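Local coordinates for protein aminoacyl-tRNA synthetase (Cryptosporidium parvum, PDB 5F9Z) that probably charges transfer RNA with proline at the cost of ATP, as a class II prolyl-tRNA synthetase, and binds the inhibitor halofuginone, at residues 28-33 / 159-164; 38-43 / 47-52. All blocks are in the same frame, centred on the assembly; numbering follows the deposited sequence.

Contact 1. Residues 28-33 / 159-164. With ANP (phosphoaminophosphonic acid-adenylate ester), chain D.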
loop_
_atom_site.group_PDB
_atom_site.type_symbol
_atom_site.label_atom_id
_atom_site.label_comp_id
_atom_site.label_asym_id
_atom_site.label_seq_id
_atom_site.Cartn_x
_atom_site.Cartn_y
_atom_site.Cartn_z
ATOM N N ASP A 28 2.189 5.291 19.157
ATOM C CA ASP A 28 2.208 4.156 20.073
ATOM C C ASP A 28 1.167 3.115 19.680
ATOM O O ASP A 28 1.397 1.910 19.833
ATOM C CB ASP A 28 1.983 4.637 21.506
ATOM C CG ASP A 28 2.179 3.538 22.531
ATOM O OD1 ASP A 28 2.876 2.549 22.219
ATOM O OD2 ASP A 28 1.642 3.665 23.651
ATOM N N TRP A 29 0.015 3.561 19.169
ATOM C CA TRP A 29 -0.992 2.619 18.689
ATOM C C TRP A 29 -0.463 1.794 17.526
ATOM O O TRP A 29 -0.659 0.574 17.478
ATOM C CB TRP A 29 -2.261 3.368 18.277
ATOM C CG TRP A 29 -3.277 2.498 17.591
ATOM C CD1 TRP A 29 -4.287 1.797 18.182
ATOM C CD2 TRP A 29 -3.379 2.238 16.184
ATOM N NE1 TRP A 29 -5.011 1.118 17.231
ATOM C CE2 TRP A 29 -4.473 1.370 15.997
ATOM C CE3 TRP A 29 -2.650 2.653 15.065
ATOM C CZ2 TRP A 29 -4.854 0.911 14.739
ATOM C CZ3 TRP A 29 -3.029 2.194 13.816
ATOM C CH2 TRP A 29 -4.122 1.333 13.663
ATOM N N TYR A 30 0.213 2.444 16.575
ATOM C CA TYR A 30 0.725 1.734 15.408
ATOM C C TYR A 30 1.778 0.708 15.805
ATOM O O TYR A 30 1.807 -0.403 15.264
ATOM C CB TYR A 30 1.293 2.737 14.402
ATOM C CG TYR A 30 1.728 2.132 13.088
ATOM C CD1 TYR A 30 0.825 1.456 12.279
ATOM C CD2 TYR A 30 3.040 2.256 12.645
ATOM C CE1 TYR A 30 1.216 0.906 11.073
ATOM C CE2 TYR A 30 3.441 1.711 11.441
ATOM C CZ TYR A 30 2.525 1.038 10.658
ATOM O OH TYR A 30 2.919 0.494 9.457
ATOM N N SER A 31 2.644 1.056 16.760
ATOM C CA SER A 31 3.681 0.128 17.197
ATOM C C SER A 31 3.078 -1.090 17.890
ATOM O O SER A 31 3.465 -2.229 17.610
ATOM C CB SER A 31 4.666 0.841 18.122
ATOM O OG SER A 31 5.666 -0.052 18.583
ATOM N N GLN A 32 2.124 -0.867 18.798
ATOM C CA GLN A 32 1.510 -1.985 19.508
ATOM C C GLN A 32 0.728 -2.884 18.559
ATOM O O GLN A 32 0.698 -4.108 18.739
ATOM C CB GLN A 32 0.596 -1.470 20.621
ATOM C CG GLN A 32 1.309 -0.733 21.740
ATOM C CD GLN A 32 0.380 -0.394 22.890
ATOM O OE1 GLN A 32 -0.507 -1.176 23.237
ATOM N NE2 GLN A 32 0.573 0.778 23.485
ATOM N N VAL A 33 0.091 -2.301 17.543
ATOM C CA VAL A 33 -0.737 -3.090 16.636
ATOM C C VAL A 33 0.125 -4.016 15.785
ATOM O O VAL A 33 -0.205 -5.193 15.600
ATOM C CB VAL A 33 -1.613 -2.162 15.774
ATOM C CG1 VAL A 33 -2.140 -2.901 14.560
ATOM C CG2 VAL A 33 -2.769 -1.620 16.596
ATOM N N HIS A 159 12.748 10.113 9.498
ATOM C CA HIS A 159 12.465 9.124 10.528
ATOM C C HIS A 159 11.797 7.903 9.903
ATOM O O HIS A 159 10.790 8.048 9.194
ATOM C CB HIS A 159 11.565 9.722 11.611
ATOM C CG HIS A 159 11.421 8.860 12.829
ATOM N ND1 HIS A 159 10.992 7.551 12.772
ATOM C CD2 HIS A 159 11.636 9.127 14.139
ATOM C CE1 HIS A 159 10.958 7.046 13.993
ATOM N NE2 HIS A 159 11.343 7.983 14.841
ATOM N N PRO A 160 12.318 6.700 10.128
ATOM C CA PRO A 160 11.709 5.513 9.520
ATOM C C PRO A 160 10.392 5.155 10.187
ATOM O O PRO A 160 10.223 5.304 11.401
ATOM C CB PRO A 160 12.762 4.422 9.739
ATOM C CG PRO A 160 13.488 4.859 10.967
ATOM C CD PRO A 160 13.520 6.365 10.912
ATOM N N THR A 161 9.450 4.687 9.372
ATOM C CA THR A 161 8.172 4.185 9.844
ATOM C C THR A 161 8.006 2.774 9.293
ATOM O O THR A 161 8.283 2.544 8.103
ATOM C CB THR A 161 7.009 5.083 9.394
ATOM O OG1 THR A 161 7.232 6.423 9.850
ATOM C CG2 THR A 161 5.687 4.578 9.956
ATOM N N PRO A 162 7.599 1.808 10.114
ATOM C CA PRO A 162 7.389 0.446 9.605
ATOM C C PRO A 162 6.466 0.439 8.395
ATOM O O PRO A 162 5.439 1.124 8.370
ATOM C CB PRO A 162 6.768 -0.280 10.801
ATOM C CG PRO A 162 7.324 0.439 11.987
ATOM C CD PRO A 162 7.429 1.886 11.576
ATOM N N PHE A 163 6.865 -0.324 7.374
ATOM C CA PHE A 163 6.189 -0.397 6.081
ATOM C C PHE A 163 6.257 0.922 5.318
ATOM O O PHE A 163 6.731 0.954 4.178
ATOM C CB PHE A 163 4.726 -0.826 6.245
ATOM C CG PHE A 163 4.553 -2.156 6.919
ATOM C CD1 PHE A 163 4.864 -3.331 6.253
ATOM C CD2 PHE A 163 4.062 -2.234 8.211
ATOM C CE1 PHE A 163 4.700 -4.556 6.868
ATOM C CE2 PHE A 163 3.892 -3.456 8.830
ATOM C CZ PHE A 163 4.211 -4.619 8.157
ATOM N N ILE A 164 5.792 2.011 5.938
ATOM C CA ILE A 164 5.632 3.279 5.225
ATOM C C ILE A 164 6.964 3.752 4.652
ATOM O O ILE A 164 7.066 4.083 3.464
ATOM C CB ILE A 164 5.013 4.342 6.152
ATOM C CG1 ILE A 164 3.691 3.838 6.738
ATOM C CG2 ILE A 164 4.803 5.644 5.395
ATOM C CD1 ILE A 164 2.635 3.537 5.698
HETATM P PG ANP D . 9.810 9.684 -1.464
HETATM O O1G ANP D . 10.241 11.109 -1.606
HETATM O O2G ANP D . 8.710 9.588 -0.339
HETATM O O3G ANP D . 11.047 8.791 -1.049
HETATM P PB ANP D . 10.228 8.227 -3.834
HETATM O O1B ANP D . 10.518 8.934 -5.190
HETATM O O2B ANP D . 11.511 8.037 -3.091
HETATM N N3B ANP D . 9.152 9.148 -2.932
HETATM P PA ANP D . 9.890 5.985 -5.388
HETATM O O1A ANP D . 11.348 5.857 -5.593
HETATM O O2A ANP D . 9.144 6.637 -6.555
HETATM O O3A ANP D . 9.562 6.841 -4.090
HETATM O "O5'" ANP D . 9.319 4.538 -5.077
HETATM C "C5'" ANP D . 8.025 4.113 -5.559
HETATM C "C4'" ANP D . 7.058 4.071 -4.403
HETATM O "O4'" ANP D . 7.650 3.334 -3.318
HETATM C "C3'" ANP D . 6.694 5.424 -3.806
HETATM O "O3'" ANP D . 5.597 6.000 -4.504
HETATM C "C2'" ANP D . 6.321 5.066 -2.364
HETATM O "O2'" ANP D . 4.945 4.723 -2.250
HETATM C "C1'" ANP D . 7.204 3.845 -2.075
HETATM N N9 ANP D . 8.378 4.127 -1.253
HETATM C C8 ANP D . 9.322 5.097 -1.465
HETATM N N7 ANP D . 10.279 5.116 -0.567
HETATM C C5 ANP D . 9.943 4.080 0.291
HETATM C C6 ANP D . 10.558 3.576 1.454
HETATM N N6 ANP D . 11.685 4.069 1.973
HETATM N N1 ANP D . 9.964 2.531 2.076
HETATM C C2 ANP D . 8.836 2.034 1.561
HETATM N N3 ANP D . 8.167 2.426 0.474
HETATM C C4 ANP D . 8.777 3.460 -0.120
#
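Pro162 O is shared by two donors that come from opposite faces of its carbonyl plane, the phenol of Tyr30 across the contact and the amide of Ile164 two residues on. The tyrosine donates from OH to Pro162 O at 2.8 Å, with the oxygen lying at the edge of the phenol ring and near its plane. On the other face, Ile164 N bonds Pro162 O at 2.6 Å, which closes a classic gamma turn about Phe163, whose phi of 66° and psi of -56° mark the turn. A helical side chain thus holds a tight turn by the turn's own backbone carbonyl.

Tyr30 reaches this point because its CG lies anti to the backbone N (chi1 -174°), directing the ring outward from helix 26-36. Its CE2 rests on Pro162 CB at 3.9 Å, the phenol and the pyrrolidine ring running alongside in opposite senses, and Thr161 CG2 adds a methyl contact to the same CE2. The hydroxyl also meets the edge of the Phe163 ring, Tyr30 OH standing 3.2 Å from Phe163 CD2.

The loop 159-164 connects the antiparallel strands 144-153 and 168-178, the motif 2 hairpin of class II synthetases. The turn and the residue after it lie against the adenine: Ile164 O is 3.3 Å from C2 of the bound ATP analogue. Tyr30 probably acts from the second shell, through the turn whose next carbonyl meets the base. Ile164 O is also bonded by Arg278, at the start of helix 278-287. That helix packs against both sides of the contact, with Met285 on Tyr30 and Ile280 and Ile284 on Phe163, while strand 49-51 brings Tyr49 to Pro162 and Leu51 to Phe163.

Contact 2. Residues 38-43 / 47-52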
loop_
_atom_site.group_PDB
_atom_site.type_symbol
_atom_site.label_atom_id
_atom_site.label_comp_id
_atom_site.label_asym_id
_atom_site.label_seq_id
_atom_site.Cartn_x
_atom_site.Cartn_y
_atom_site.Cartn_z
ATOM N N GLU A 38 2.013 -9.912 15.986
ATOM C CA GLU A 38 3.064 -10.754 15.412
ATOM C C GLU A 38 3.246 -10.475 13.922
ATOM O O GLU A 38 3.474 -11.383 13.121
ATOM C CB GLU A 38 2.788 -12.237 15.668
ATOM C CG GLU A 38 2.746 -12.594 17.144
ATOM C CD GLU A 38 2.417 -14.050 17.384
ATOM O OE1 GLU A 38 1.493 -14.569 16.723
ATOM O OE2 GLU A 38 3.088 -14.676 18.231
ATOM N N MET A 39 3.139 -9.201 13.549
ATOM C CA MET A 39 3.426 -8.762 12.190
ATOM C C MET A 39 4.877 -8.335 12.018
ATOM O O MET A 39 5.506 -8.667 11.006
ATOM C CB MET A 39 2.515 -7.595 11.804
ATOM C CG MET A 39 1.248 -7.975 11.065
ATOM S SD MET A 39 0.509 -6.516 10.307
ATOM C CE MET A 39 -0.669 -7.267 9.191
ATOM N N ILE A 40 5.418 -7.611 12.993
ATOM C CA ILE A 40 6.685 -6.905 12.850
ATOM C C ILE A 40 7.533 -7.131 14.093
ATOM O O ILE A 40 7.020 -7.136 15.217
ATOM C CB ILE A 40 6.448 -5.396 12.614
ATOM C CG1 ILE A 40 5.936 -5.153 11.196
ATOM C CG2 ILE A 40 7.711 -4.584 12.872
ATOM C CD1 ILE A 40 6.927 -5.542 10.131
ATOM N N GLU A 41 8.831 -7.333 13.885
ATOM C CA GLU A 41 9.826 -7.284 14.946
ATOM C C GLU A 41 10.807 -6.165 14.634
ATOM O O GLU A 41 11.294 -6.062 13.502
ATOM C CB GLU A 41 10.569 -8.616 15.085
ATOM C CG GLU A 41 9.769 -9.721 15.752
ATOM C CD GLU A 41 9.637 -9.533 17.252
ATOM O OE1 GLU A 41 8.833 -10.261 17.870
ATOM O OE2 GLU A 41 10.338 -8.664 17.815
ATOM N N TYR A 42 11.086 -5.324 15.626
ATOM C CA TYR A 42 12.063 -4.262 15.438
ATOM C C TYR A 42 13.471 -4.843 15.389
ATOM O O TYR A 42 13.798 -5.786 16.114
ATOM C CB TYR A 42 11.952 -3.225 16.556
ATOM C CG TYR A 42 10.710 -2.368 16.466
ATOM C CD1 TYR A 42 10.637 -1.308 15.571
ATOM C CD2 TYR A 42 9.610 -2.615 17.278
ATOM C CE1 TYR A 42 9.505 -0.521 15.485
ATOM C CE2 TYR A 42 8.473 -1.832 17.199
ATOM C CZ TYR A 42 8.426 -0.787 16.301
ATOM O OH TYR A 42 7.296 -0.006 16.220
ATOM N N TYR A 43 14.301 -4.276 14.521
ATOM C CA TYR A 43 15.647 -4.765 14.275
ATOM C C TYR A 43 16.666 -3.807 14.877
ATOM O O TYR A 43 16.408 -2.608 15.016
ATOM C CB TYR A 43 15.891 -4.925 12.771
ATOM C CG TYR A 43 17.010 -5.874 12.406
ATOM C CD1 TYR A 43 16.956 -7.213 12.770
ATOM C CD2 TYR A 43 18.104 -5.437 11.673
ATOM C CE1 TYR A 43 17.972 -8.086 12.431
ATOM C CE2 TYR A 43 19.124 -6.303 11.329
ATOM C CZ TYR A 43 19.051 -7.626 11.709
ATOM O OH TYR A 43 20.066 -8.490 11.367
ATOM N N GLY A 47 15.657 1.559 10.781
ATOM C CA GLY A 47 14.972 1.565 9.508
ATOM C C GLY A 47 14.655 0.202 8.935
ATOM O O GLY A 47 13.984 0.127 7.899
ATOM N N CYS A 48 15.115 -0.874 9.565
ATOM C CA CYS A 48 14.848 -2.229 9.105
ATOM C C CYS A 48 13.923 -2.930 10.089
ATOM O O CYS A 48 14.042 -2.752 11.305
ATOM C CB CYS A 48 16.147 -3.019 8.943
ATOM S SG CYS A 48 17.277 -2.317 7.721
ATOM N N TYR A 49 12.993 -3.719 9.556
ATOM C CA TYR A 49 11.983 -4.381 10.368
ATOM C C TYR A 49 11.753 -5.786 9.838
ATOM O O TYR A 49 11.679 -5.997 8.624
ATOM C CB TYR A 49 10.668 -3.588 10.371
ATOM C CG TYR A 49 10.853 -2.120 10.687
ATOM C CD1 TYR A 49 10.851 -1.666 11.999
ATOM C CD2 TYR A 49 11.040 -1.191 9.672
ATOM C CE1 TYR A 49 11.026 -0.326 12.291
ATOM C CE2 TYR A 49 11.216 0.150 9.955
ATOM C CZ TYR A 49 11.209 0.577 11.266
ATOM O OH TYR A 49 11.383 1.912 11.551
ATOM N N ILE A 50 11.643 -6.742 10.753
ATOM C CA ILE A 50 11.424 -8.135 10.385
ATOM C C ILE A 50 9.972 -8.316 9.968
ATOM O O ILE A 50 9.050 -7.952 10.708
ATOM C CB ILE A 50 11.783 -9.068 11.550
ATOM C CG1 ILE A 50 13.270 -8.955 11.881
ATOM C CG2 ILE A 50 11.409 -10.507 11.219
ATOM C CD1 ILE A 50 13.699 -9.860 13.000
ATOM N N LEU A 51 9.765 -8.882 8.780
ATOM C CA LEU A 51 8.423 -9.178 8.281
ATOM C C LEU A 51 8.058 -10.587 8.729
ATOM O O LEU A 51 8.399 -11.577 8.079
ATOM C CB LEU A 51 8.360 -9.032 6.766
ATOM C CG LEU A 51 8.643 -7.642 6.192
ATOM C CD1 LEU A 51 8.549 -7.663 4.675
ATOM C CD2 LEU A 51 7.690 -6.614 6.773
ATOM N N ARG A 52 7.362 -10.679 9.860
ATOM C CA ARG A 52 6.898 -11.961 10.357
ATOM C C ARG A 52 5.810 -12.516 9.436
ATOM O O ARG A 52 5.211 -11.774 8.654
ATOM C CB ARG A 52 6.385 -11.814 11.787
ATOM C CG ARG A 52 7.451 -11.352 12.769
ATOM C CD ARG A 52 6.950 -11.376 14.204
ATOM N NE ARG A 52 6.762 -12.736 14.700
ATOM C CZ ARG A 52 6.441 -13.034 15.955
ATOM N NH1 ARG A 52 6.272 -12.065 16.845
ATOM N NH2 ARG A 52 6.288 -14.299 16.321
HETATM O O HOH W 1 5.896 -9.307 16.619
HETATM O O HOH W 2 14.010 -1.505 13.669
#
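A two-stranded antiparallel beta hairpin joins strands 40-42 and 49-51, with Glu41 and Ile50 as its hydrogen-bonded pair: Glu41 N to Ile50 O at 3.2 Å and Ile50 N to Glu41 O at 2.9 Å. The pairs Ile40-Leu51 and Tyr42-Tyr49, both non-hydrogen-bonded, flank it. A single bond, Arg52 N to Met39 O at 3.0 Å, lies beyond the strands, and towards the turn a water bridges Tyr43 N and Cys48 O.

The two faces differ in chemistry. On that of Glu41 and Ile50, Arg52 bends at chi3 (70°) to bring its guanidinium between two acids. Glu38 CB sits over the centre of one guanidinium face, and its OE2 makes a long salt bridge of 3.7 Å to Arg52 NH2. Glu41 OE1 approaches Arg52 NH1 to 3.3 Å. Both oxygens lie well out of the guanidinium plane, which suggests attraction of charge rather than directed bonds; a water in that plane accepts from Arg52 NH1. Glu38 has its stronger partner outside, a salt bridge from OE1 to Lys357.

The other face is apolar and aromatic. Ile40 CD1 meets Leu51 CD2 at 3.6 Å, the side chains lying alongside each other. Tyr42 CD1 comes to the edge of the Tyr49 ring, 3.4 Å from its CE1, in an oblique pair with centroids 5.7 Å apart.

Helix 26-36 precedes the hairpin and closes in a Schellman motif, with Glu38, at positive phi, as the first residue past it; its Ile34 packs on Ile40 and Tyr42. Arg52 is the N-cap of helix 53-71, whose Trp54 and Ile58 receive Met39.

In the fold
Together the two contacts illustrate how neighbouring elements can be joined by different means. Contact 1 is buried and bridges residues far apart in sequence, resting on one phenol and a doubly gripped carbonyl beside the nucleotide. Contact 2, nested within the loop that contact 1 closes, is a local surface hairpin built on backbone pairing, with opposite charges paired on one face. Their centres are 10 Å apart, and the hairpin and its turn end meet contact 1: Phe163 CZ packs on Ile40 CD1 at 3.5 Å, Pro160 touches Tyr49 and Gly47, and Ser31 and Tyr42 probably share a hydrogen bond between their hydroxyls. Helix 26-36 supplies one side of contact 1 and leads into contact 2.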